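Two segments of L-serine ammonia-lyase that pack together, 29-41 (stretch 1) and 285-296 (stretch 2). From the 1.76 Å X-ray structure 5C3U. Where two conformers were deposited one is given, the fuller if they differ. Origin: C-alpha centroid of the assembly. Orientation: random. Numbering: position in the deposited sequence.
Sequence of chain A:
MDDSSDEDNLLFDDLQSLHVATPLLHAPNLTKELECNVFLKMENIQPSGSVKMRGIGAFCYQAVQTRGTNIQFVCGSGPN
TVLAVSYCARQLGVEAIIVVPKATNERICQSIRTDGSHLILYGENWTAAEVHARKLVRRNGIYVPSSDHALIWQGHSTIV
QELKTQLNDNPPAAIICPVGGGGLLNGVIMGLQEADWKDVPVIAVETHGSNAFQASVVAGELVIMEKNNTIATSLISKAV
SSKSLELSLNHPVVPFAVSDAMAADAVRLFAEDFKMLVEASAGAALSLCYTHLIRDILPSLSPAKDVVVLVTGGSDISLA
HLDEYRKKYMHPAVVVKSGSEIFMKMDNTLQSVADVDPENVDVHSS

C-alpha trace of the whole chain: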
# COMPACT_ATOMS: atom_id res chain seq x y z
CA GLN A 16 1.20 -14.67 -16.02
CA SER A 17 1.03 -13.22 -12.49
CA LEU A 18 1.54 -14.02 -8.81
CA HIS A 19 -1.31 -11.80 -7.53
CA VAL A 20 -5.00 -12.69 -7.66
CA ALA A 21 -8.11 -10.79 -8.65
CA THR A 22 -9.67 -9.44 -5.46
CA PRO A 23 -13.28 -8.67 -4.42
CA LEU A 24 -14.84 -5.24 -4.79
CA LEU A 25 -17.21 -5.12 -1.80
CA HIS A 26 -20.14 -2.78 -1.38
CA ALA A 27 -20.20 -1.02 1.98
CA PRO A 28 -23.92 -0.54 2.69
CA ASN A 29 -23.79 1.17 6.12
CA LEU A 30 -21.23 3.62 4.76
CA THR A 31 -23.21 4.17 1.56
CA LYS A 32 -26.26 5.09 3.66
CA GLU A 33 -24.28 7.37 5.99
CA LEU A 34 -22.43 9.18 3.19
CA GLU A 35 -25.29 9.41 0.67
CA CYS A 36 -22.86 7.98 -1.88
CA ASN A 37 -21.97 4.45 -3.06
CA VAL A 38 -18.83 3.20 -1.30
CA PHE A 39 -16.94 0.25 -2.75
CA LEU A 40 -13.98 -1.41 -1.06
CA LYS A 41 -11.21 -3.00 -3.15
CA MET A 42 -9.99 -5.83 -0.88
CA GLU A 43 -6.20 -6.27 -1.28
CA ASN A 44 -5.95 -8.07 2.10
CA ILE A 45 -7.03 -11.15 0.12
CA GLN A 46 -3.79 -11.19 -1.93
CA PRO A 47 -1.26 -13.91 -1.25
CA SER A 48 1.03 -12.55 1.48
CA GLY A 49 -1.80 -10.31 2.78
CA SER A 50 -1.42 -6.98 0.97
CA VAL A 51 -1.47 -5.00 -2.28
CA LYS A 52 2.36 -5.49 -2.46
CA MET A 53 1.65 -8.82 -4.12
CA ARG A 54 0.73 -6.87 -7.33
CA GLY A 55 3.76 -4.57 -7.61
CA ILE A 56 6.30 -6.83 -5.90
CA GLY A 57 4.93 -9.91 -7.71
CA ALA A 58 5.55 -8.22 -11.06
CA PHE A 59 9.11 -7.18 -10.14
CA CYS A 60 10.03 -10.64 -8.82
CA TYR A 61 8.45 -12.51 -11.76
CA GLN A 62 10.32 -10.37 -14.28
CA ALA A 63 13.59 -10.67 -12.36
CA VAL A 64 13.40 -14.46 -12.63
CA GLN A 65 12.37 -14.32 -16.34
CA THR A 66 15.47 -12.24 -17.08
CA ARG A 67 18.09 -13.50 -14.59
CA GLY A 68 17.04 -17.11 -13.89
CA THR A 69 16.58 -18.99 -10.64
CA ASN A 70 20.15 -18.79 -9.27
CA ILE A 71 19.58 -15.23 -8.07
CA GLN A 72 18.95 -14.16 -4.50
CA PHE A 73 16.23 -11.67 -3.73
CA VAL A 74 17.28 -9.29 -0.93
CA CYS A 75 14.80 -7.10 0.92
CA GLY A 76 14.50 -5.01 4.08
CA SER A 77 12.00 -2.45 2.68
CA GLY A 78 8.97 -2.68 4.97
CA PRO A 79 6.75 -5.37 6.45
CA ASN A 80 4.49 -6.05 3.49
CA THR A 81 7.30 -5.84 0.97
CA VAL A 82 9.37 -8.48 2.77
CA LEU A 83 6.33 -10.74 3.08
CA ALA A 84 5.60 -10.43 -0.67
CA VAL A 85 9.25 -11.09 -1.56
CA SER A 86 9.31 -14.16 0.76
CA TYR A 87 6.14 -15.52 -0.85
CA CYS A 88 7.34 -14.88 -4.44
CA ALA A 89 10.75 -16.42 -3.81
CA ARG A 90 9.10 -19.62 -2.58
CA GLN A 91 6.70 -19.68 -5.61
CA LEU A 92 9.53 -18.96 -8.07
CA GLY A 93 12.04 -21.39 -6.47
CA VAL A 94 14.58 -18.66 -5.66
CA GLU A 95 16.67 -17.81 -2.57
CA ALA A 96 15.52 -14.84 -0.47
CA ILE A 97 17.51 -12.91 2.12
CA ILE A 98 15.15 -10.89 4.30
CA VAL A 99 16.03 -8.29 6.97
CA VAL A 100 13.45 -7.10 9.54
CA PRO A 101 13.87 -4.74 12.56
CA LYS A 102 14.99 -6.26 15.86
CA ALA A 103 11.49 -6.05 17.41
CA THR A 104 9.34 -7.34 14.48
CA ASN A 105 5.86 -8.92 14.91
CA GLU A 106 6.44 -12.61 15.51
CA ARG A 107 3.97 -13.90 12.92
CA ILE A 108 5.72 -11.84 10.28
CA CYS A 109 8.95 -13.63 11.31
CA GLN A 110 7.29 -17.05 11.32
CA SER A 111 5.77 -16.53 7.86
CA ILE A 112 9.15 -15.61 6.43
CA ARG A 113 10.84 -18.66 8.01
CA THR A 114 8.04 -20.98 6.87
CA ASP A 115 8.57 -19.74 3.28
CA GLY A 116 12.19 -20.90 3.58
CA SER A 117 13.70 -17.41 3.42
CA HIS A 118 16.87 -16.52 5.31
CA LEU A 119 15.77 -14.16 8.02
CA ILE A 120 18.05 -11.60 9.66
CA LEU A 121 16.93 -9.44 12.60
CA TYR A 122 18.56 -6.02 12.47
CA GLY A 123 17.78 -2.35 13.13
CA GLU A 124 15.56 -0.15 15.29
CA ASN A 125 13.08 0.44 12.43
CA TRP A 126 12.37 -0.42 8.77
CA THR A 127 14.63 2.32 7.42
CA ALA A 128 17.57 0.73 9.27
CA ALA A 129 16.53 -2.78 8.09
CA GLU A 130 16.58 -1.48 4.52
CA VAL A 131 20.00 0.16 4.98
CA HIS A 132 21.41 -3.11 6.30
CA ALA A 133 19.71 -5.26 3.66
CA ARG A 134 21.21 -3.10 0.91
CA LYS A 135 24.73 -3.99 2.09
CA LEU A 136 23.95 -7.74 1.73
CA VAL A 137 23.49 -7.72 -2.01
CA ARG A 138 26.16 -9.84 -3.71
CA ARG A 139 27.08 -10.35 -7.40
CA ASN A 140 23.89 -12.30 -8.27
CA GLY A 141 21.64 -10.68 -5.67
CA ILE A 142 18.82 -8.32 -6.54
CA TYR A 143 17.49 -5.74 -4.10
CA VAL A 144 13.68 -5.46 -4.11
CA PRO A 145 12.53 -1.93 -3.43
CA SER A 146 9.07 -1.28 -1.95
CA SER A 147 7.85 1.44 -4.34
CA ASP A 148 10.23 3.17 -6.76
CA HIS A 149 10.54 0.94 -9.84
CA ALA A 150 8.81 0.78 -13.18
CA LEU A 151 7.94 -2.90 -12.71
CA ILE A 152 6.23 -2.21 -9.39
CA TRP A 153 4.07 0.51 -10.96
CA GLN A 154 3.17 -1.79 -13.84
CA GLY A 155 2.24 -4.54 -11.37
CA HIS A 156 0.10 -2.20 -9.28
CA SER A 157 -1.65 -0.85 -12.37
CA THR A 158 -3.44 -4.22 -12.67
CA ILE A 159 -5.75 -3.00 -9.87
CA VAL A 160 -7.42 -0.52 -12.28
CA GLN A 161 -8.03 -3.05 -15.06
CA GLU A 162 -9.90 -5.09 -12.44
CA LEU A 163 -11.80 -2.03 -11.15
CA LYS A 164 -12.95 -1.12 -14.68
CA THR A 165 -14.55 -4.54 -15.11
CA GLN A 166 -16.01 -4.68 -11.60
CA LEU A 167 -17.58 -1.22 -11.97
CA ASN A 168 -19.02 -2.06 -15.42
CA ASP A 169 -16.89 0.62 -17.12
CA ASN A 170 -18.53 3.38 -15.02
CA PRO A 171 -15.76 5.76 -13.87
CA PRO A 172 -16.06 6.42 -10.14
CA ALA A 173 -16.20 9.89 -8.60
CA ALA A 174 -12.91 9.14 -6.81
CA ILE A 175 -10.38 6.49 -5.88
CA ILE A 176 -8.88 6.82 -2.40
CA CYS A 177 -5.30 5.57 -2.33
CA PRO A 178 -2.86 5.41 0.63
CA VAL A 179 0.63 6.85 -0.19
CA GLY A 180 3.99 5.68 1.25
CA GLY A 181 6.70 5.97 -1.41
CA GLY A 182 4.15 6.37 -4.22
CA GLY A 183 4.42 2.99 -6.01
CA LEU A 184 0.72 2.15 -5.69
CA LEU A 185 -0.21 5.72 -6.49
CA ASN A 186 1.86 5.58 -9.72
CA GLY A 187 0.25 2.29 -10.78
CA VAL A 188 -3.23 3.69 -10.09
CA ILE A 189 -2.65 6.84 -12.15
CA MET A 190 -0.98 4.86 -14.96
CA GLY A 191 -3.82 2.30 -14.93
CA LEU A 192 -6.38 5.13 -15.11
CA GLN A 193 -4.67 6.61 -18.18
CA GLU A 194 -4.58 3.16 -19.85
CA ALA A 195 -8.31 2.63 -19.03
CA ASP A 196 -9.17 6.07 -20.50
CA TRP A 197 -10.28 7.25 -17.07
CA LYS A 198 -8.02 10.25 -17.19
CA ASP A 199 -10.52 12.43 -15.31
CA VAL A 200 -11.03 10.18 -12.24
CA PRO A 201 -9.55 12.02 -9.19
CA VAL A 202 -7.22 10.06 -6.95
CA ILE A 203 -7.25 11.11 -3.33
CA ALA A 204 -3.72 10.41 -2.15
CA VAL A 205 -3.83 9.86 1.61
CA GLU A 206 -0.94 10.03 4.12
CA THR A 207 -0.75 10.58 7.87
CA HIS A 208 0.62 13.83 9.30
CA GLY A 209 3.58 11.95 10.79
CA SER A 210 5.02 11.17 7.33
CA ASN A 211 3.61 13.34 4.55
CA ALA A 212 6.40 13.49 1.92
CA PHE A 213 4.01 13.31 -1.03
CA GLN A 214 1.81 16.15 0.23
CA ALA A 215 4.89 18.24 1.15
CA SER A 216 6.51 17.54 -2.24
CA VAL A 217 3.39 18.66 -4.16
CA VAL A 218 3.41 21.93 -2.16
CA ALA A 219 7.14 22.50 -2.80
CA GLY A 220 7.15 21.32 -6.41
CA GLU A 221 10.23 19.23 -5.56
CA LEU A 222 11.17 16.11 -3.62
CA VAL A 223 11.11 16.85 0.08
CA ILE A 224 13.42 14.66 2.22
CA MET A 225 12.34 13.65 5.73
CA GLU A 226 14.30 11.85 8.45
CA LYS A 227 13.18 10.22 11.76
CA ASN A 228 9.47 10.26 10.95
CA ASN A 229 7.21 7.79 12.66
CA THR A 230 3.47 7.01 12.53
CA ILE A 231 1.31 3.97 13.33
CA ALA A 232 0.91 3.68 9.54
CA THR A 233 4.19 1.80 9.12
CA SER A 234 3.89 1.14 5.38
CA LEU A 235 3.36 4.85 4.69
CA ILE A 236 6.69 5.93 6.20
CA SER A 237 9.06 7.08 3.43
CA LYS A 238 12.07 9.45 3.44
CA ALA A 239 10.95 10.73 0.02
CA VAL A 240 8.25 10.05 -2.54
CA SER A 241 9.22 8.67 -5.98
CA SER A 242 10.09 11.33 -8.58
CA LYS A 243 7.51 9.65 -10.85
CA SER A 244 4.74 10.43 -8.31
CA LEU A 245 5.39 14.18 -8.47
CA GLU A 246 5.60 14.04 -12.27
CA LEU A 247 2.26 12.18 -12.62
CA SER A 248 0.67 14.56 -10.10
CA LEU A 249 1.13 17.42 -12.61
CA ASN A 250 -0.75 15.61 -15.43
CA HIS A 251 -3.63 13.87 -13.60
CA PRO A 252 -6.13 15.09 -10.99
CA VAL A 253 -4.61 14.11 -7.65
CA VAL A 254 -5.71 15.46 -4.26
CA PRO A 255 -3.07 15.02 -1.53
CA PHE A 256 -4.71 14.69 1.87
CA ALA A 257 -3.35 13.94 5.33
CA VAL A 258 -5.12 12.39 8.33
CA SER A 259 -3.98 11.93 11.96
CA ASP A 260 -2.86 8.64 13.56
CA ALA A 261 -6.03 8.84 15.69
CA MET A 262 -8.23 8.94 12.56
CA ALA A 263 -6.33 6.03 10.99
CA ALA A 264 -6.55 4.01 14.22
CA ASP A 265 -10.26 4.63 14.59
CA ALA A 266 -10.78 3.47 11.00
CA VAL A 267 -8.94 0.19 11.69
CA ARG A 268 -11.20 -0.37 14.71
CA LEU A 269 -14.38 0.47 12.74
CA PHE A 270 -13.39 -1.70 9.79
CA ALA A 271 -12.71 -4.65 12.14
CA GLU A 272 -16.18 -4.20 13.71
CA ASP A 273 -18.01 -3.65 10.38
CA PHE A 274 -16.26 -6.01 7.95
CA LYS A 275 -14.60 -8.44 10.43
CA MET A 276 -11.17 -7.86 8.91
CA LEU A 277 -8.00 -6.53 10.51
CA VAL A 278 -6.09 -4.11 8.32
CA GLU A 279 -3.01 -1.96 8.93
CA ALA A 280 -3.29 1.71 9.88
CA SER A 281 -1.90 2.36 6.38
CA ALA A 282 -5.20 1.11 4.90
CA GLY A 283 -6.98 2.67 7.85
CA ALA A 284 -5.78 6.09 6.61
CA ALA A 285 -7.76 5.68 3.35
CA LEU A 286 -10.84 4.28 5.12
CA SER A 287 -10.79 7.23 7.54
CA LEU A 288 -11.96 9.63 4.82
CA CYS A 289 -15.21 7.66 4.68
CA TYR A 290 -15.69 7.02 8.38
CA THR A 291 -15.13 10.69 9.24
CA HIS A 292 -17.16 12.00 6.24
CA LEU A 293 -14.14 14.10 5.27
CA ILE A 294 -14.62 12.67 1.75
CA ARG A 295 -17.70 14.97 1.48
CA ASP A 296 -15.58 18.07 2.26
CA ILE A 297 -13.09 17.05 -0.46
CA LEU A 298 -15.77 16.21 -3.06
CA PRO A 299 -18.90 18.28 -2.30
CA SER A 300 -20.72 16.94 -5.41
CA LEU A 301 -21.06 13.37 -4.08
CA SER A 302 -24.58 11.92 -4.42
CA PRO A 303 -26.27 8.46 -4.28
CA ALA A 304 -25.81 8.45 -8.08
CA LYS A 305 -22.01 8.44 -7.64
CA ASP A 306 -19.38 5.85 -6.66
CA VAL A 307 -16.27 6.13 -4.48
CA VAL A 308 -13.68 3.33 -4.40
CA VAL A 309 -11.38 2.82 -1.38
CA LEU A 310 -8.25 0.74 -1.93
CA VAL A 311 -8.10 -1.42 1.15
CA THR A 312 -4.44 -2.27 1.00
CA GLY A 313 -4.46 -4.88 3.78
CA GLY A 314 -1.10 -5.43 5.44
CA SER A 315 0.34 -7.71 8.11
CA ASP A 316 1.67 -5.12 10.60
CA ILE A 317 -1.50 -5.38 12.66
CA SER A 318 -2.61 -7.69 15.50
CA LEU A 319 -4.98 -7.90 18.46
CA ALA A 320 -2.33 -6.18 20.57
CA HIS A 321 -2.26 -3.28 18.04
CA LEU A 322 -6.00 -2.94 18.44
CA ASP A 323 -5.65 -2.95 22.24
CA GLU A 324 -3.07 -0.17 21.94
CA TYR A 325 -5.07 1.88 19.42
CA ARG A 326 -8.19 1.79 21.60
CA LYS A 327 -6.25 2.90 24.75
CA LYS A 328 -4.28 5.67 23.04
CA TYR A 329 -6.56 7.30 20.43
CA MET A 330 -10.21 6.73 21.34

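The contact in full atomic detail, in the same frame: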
# COMPACT_ATOMS: atom_id res chain seq x y z
N ASN A 29 -23.58 0.25 4.99
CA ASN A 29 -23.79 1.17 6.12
C ASN A 29 -23.13 2.51 5.81
O ASN A 29 -23.68 3.57 6.10
CB ASN A 29 -23.29 0.58 7.44
CG ASN A 29 -24.05 -0.67 7.85
OD1 ASN A 29 -25.27 -0.76 7.72
ND2 ASN A 29 -23.32 -1.66 8.37
N LEU A 30 -21.96 2.43 5.19
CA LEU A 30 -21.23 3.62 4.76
C LEU A 30 -21.94 4.36 3.63
O LEU A 30 -21.97 5.60 3.62
CB LEU A 30 -19.81 3.26 4.31
CG LEU A 30 -18.74 3.23 5.39
CD1 LEU A 30 -17.41 2.83 4.76
CD2 LEU A 30 -18.64 4.58 6.10
N THR A 31 -22.47 3.59 2.68
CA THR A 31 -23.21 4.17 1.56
C THR A 31 -24.41 4.96 2.07
O THR A 31 -24.66 6.08 1.60
CB THR A 31 -23.67 3.13 0.53
OG1 THR A 31 -24.47 2.14 1.16
CG2 THR A 31 -22.47 2.45 -0.11
N LYS A 32 -25.12 4.40 3.05
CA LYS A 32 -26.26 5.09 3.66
C LYS A 32 -25.83 6.36 4.39
O LYS A 32 -26.42 7.43 4.19
CB LYS A 32 -27.03 4.16 4.61
CG LYS A 32 -28.42 4.66 4.96
CD LYS A 32 -29.21 3.62 5.73
CE LYS A 32 -30.70 3.93 5.71
NZ LYS A 32 -31.47 3.12 6.70
N GLU A 33 -24.79 6.25 5.22
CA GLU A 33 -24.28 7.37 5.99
C GLU A 33 -23.81 8.52 5.10
O GLU A 33 -24.05 9.68 5.41
CB GLU A 33 -23.11 6.94 6.86
CG GLU A 33 -23.47 6.31 8.19
CD GLU A 33 -22.23 5.92 8.97
OE1 GLU A 33 -21.25 6.70 8.98
OE2 GLU A 33 -22.24 4.82 9.57
N LEU A 34 -23.10 8.19 4.02
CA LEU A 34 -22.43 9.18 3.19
C LEU A 34 -23.28 9.71 2.05
O LEU A 34 -22.90 10.68 1.40
CB LEU A 34 -21.12 8.63 2.62
CG LEU A 34 -19.95 8.41 3.57
CD1 LEU A 34 -18.80 7.76 2.82
CD2 LEU A 34 -19.48 9.71 4.22
N GLU A 35 -24.42 9.06 1.80
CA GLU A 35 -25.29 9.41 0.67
C GLU A 35 -24.51 9.30 -0.64
O GLU A 35 -24.60 10.17 -1.52
CB GLU A 35 -25.91 10.80 0.86
N CYS A 36 -23.75 8.22 -0.75
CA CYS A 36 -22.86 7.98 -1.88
C CYS A 36 -22.45 6.51 -1.85
O CYS A 36 -22.19 5.98 -0.78
CB CYS A 36 -21.61 8.84 -1.74
SG CYS A 36 -20.45 8.58 -3.08
N ASN A 37 -22.37 5.86 -3.01
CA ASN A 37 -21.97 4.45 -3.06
C ASN A 37 -20.48 4.26 -2.76
O ASN A 37 -19.63 4.77 -3.48
CB ASN A 37 -22.27 3.84 -4.41
CG ASN A 37 -23.74 3.63 -4.63
OD1 ASN A 37 -24.34 2.72 -4.06
ND2 ASN A 37 -24.33 4.45 -5.48
N VAL A 38 -20.20 3.48 -1.72
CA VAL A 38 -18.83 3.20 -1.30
C VAL A 38 -18.50 1.75 -1.62
O VAL A 38 -19.21 0.83 -1.19
CB VAL A 38 -18.63 3.50 0.21
CG1 VAL A 38 -17.23 3.11 0.68
CG2 VAL A 38 -18.89 4.98 0.48
N PHE A 39 -17.43 1.57 -2.41
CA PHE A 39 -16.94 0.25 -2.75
C PHE A 39 -15.54 0.08 -2.17
O PHE A 39 -14.74 1.01 -2.17
CB PHE A 39 -16.87 0.06 -4.25
CG PHE A 39 -18.21 0.04 -4.92
CD1 PHE A 39 -18.76 1.21 -5.45
CD2 PHE A 39 -18.92 -1.15 -5.01
CE1 PHE A 39 -20.00 1.17 -6.07
CE2 PHE A 39 -20.16 -1.19 -5.64
CZ PHE A 39 -20.70 -0.03 -6.16
N LEU A 40 -15.26 -1.13 -1.69
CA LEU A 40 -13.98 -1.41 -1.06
C LEU A 40 -13.23 -2.45 -1.87
O LEU A 40 -13.73 -3.57 -2.06
CB LEU A 40 -14.21 -1.91 0.37
CG LEU A 40 -15.08 -1.02 1.27
CD1 LEU A 40 -15.33 -1.72 2.59
CD2 LEU A 40 -14.44 0.35 1.47
N LYS A 41 -12.05 -2.08 -2.38
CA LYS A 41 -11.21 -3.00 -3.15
C LYS A 41 -10.30 -3.76 -2.17
O LYS A 41 -9.42 -3.17 -1.55
CB LYS A 41 -10.40 -2.22 -4.20
CG LYS A 41 -9.55 -3.06 -5.13
CD LYS A 41 -10.38 -4.12 -5.86
CE LYS A 41 -9.58 -4.67 -7.04
NZ LYS A 41 -10.29 -5.83 -7.67
N ALA A 285 -6.83 5.48 4.47
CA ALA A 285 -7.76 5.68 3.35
C ALA A 285 -9.21 5.53 3.79
O ALA A 285 -10.06 6.33 3.41
CB ALA A 285 -7.44 4.73 2.21
N LEU A 286 -9.49 4.51 4.60
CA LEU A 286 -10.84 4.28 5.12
C LEU A 286 -11.35 5.45 5.97
O LEU A 286 -12.57 5.71 6.04
CB LEU A 286 -10.86 2.98 5.95
CG LEU A 286 -10.81 1.67 5.15
CD1 LEU A 286 -10.40 0.47 5.99
CD2 LEU A 286 -12.16 1.38 4.51
N SER A 287 -10.42 6.16 6.61
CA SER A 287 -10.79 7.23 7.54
C SER A 287 -11.51 8.39 6.84
O SER A 287 -12.34 9.06 7.46
CB SER A 287 -9.59 7.72 8.37
OG SER A 287 -8.79 8.64 7.66
N LEU A 288 -11.25 8.58 5.55
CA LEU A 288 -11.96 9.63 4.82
C LEU A 288 -13.45 9.33 4.75
O LEU A 288 -14.28 10.25 4.76
CB LEU A 288 -11.38 9.85 3.42
CG LEU A 288 -9.92 10.30 3.35
CD1 LEU A 288 -9.65 10.77 1.94
CD2 LEU A 288 -9.61 11.41 4.34
N CYS A 289 -13.80 8.04 4.71
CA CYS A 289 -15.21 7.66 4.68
C CYS A 289 -15.85 7.70 6.05
O CYS A 289 -16.93 8.28 6.23
CB CYS A 289 -15.36 6.28 4.03
SG CYS A 289 -14.89 6.33 2.29
N TYR A 290 -15.17 7.10 7.02
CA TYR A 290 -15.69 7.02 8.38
C TYR A 290 -15.88 8.39 9.03
O TYR A 290 -16.82 8.60 9.79
CB TYR A 290 -14.80 6.13 9.24
CG TYR A 290 -15.04 4.65 9.02
CD1 TYR A 290 -16.32 4.12 9.20
CD2 TYR A 290 -13.99 3.79 8.66
CE1 TYR A 290 -16.55 2.76 9.02
CE2 TYR A 290 -14.22 2.43 8.48
CZ TYR A 290 -15.51 1.93 8.67
OH TYR A 290 -15.79 0.59 8.52
N THR A 291 -15.00 9.33 8.71
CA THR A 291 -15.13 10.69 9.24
C THR A 291 -16.00 11.61 8.38
O THR A 291 -16.27 12.74 8.79
CB THR A 291 -13.76 11.40 9.36
OG1 THR A 291 -13.21 11.57 8.04
CG2 THR A 291 -12.79 10.62 10.27
N HIS A 292 -16.39 11.18 7.18
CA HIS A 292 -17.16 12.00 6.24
C HIS A 292 -16.32 13.09 5.60
O HIS A 292 -16.83 13.90 4.82
CB HIS A 292 -18.41 12.62 6.92
CG HIS A 292 -19.47 11.61 7.33
ND1 HIS A 292 -19.17 10.37 7.77
CD2 HIS A 292 -20.86 11.73 7.39
CE1 HIS A 292 -20.31 9.72 8.07
NE2 HIS A 292 -21.35 10.55 7.84
N LEU A 293 -15.02 13.10 5.89
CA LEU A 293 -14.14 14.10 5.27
C LEU A 293 -14.15 14.02 3.74
O LEU A 293 -13.90 15.03 3.07
CB LEU A 293 -12.71 14.03 5.82
CG LEU A 293 -12.54 14.76 7.15
CD1 LEU A 293 -11.21 14.45 7.80
CD2 LEU A 293 -12.68 16.27 6.95
N ILE A 294 -14.47 12.84 3.20
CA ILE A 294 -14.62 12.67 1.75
C ILE A 294 -15.64 13.69 1.16
O ILE A 294 -15.44 14.20 0.05
CB ILE A 294 -14.92 11.19 1.33
CG1 ILE A 294 -14.86 11.00 -0.19
CG2 ILE A 294 -16.26 10.70 1.87
CD1 ILE A 294 -13.47 11.09 -0.75
N ARG A 295 -16.68 14.00 1.92
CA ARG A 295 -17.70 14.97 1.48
C ARG A 295 -17.19 16.41 1.42
O ARG A 295 -17.67 17.21 0.62
CB ARG A 295 -18.96 14.87 2.36
CG ARG A 295 -19.74 13.57 2.18
CD ARG A 295 -21.23 13.78 2.39
NE ARG A 295 -21.77 14.65 1.34
CZ ARG A 295 -22.42 14.23 0.26
NH1 ARG A 295 -22.84 15.11 -0.64
NH2 ARG A 295 -22.65 12.94 0.07
N ASP A 296 -16.22 16.74 2.28
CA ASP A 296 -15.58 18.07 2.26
C ASP A 296 -14.62 18.21 1.07
O ASP A 296 -14.45 19.30 0.52
CB ASP A 296 -14.86 18.34 3.58

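Two segments meet here: a helix-turn-strand (29-41) and a stretch that is mostly helix (285-296), whose touching residues are at least 246 apart in sequence, burying 511 Å² summed over both sides. The axes of helix 29-34 and helix 285-290 approach to 11.1 Å with 50° between their N-to-C directions, and the strand 37-41 extends the contact towards Leu-286.

Leu-34 has the largest covered area, 105 Å². Its CA-to-CB bond points sideways, yet chi1 of -70° (m) and chi2 of 175° (t) carry both methyls into the second stretch. Leu-34 CD1 lies 3.9 Å from Cys-289 CB and 4.0 Å from Ile-294 CG2. Leu-34 CD2 sits over one face of the His-292 ring, 3.7 Å from its centroid and 15° off the normal, a CH-pi contact. His-292, with positive phi (74°) after the helix, also points CB sideways; chi1 of -67° (m) brings its ring to this methyl, while Glu-33 OE1 approaches the ring edge, 3.3 Å from His-292 CE1.

One turn earlier, Leu-30 adopts the same m,t rotamer with CB directed toward its partners. Leu-30 CD1 is 4.1 Å from Cys-289 CB, and Leu-30 CD2 is 3.9 Å from Tyr-290 CD1, meeting that ring obliquely. The small Cys-289 side chain points toward stretch 1, and its SG reaches Val-38 CG1 at 4.3 Å. Leu-40 and Leu-286, both sideways at CB and both m,t, close the gap between CA atoms 9.0 Å apart by bringing their CD2 atoms to 3.9 Å.

The polar link is a single hydrogen bond, Arg-295 NH2 to Leu-34 O, 2.6 Å with an N-H...acceptor angle of 137°. Leu-34 is the last helical residue, Glu-35 follows with positive phi (58°), and no backbone NH of the stretch bonds to this carbonyl, which takes the side-chain donor instead. Arg-295 reaches it at the guanidinium edge, near its plane, through an off-well chi2 of -148° and chi3 of 65° (p); NH1 is hydrogen-bonded elsewhere in the structure.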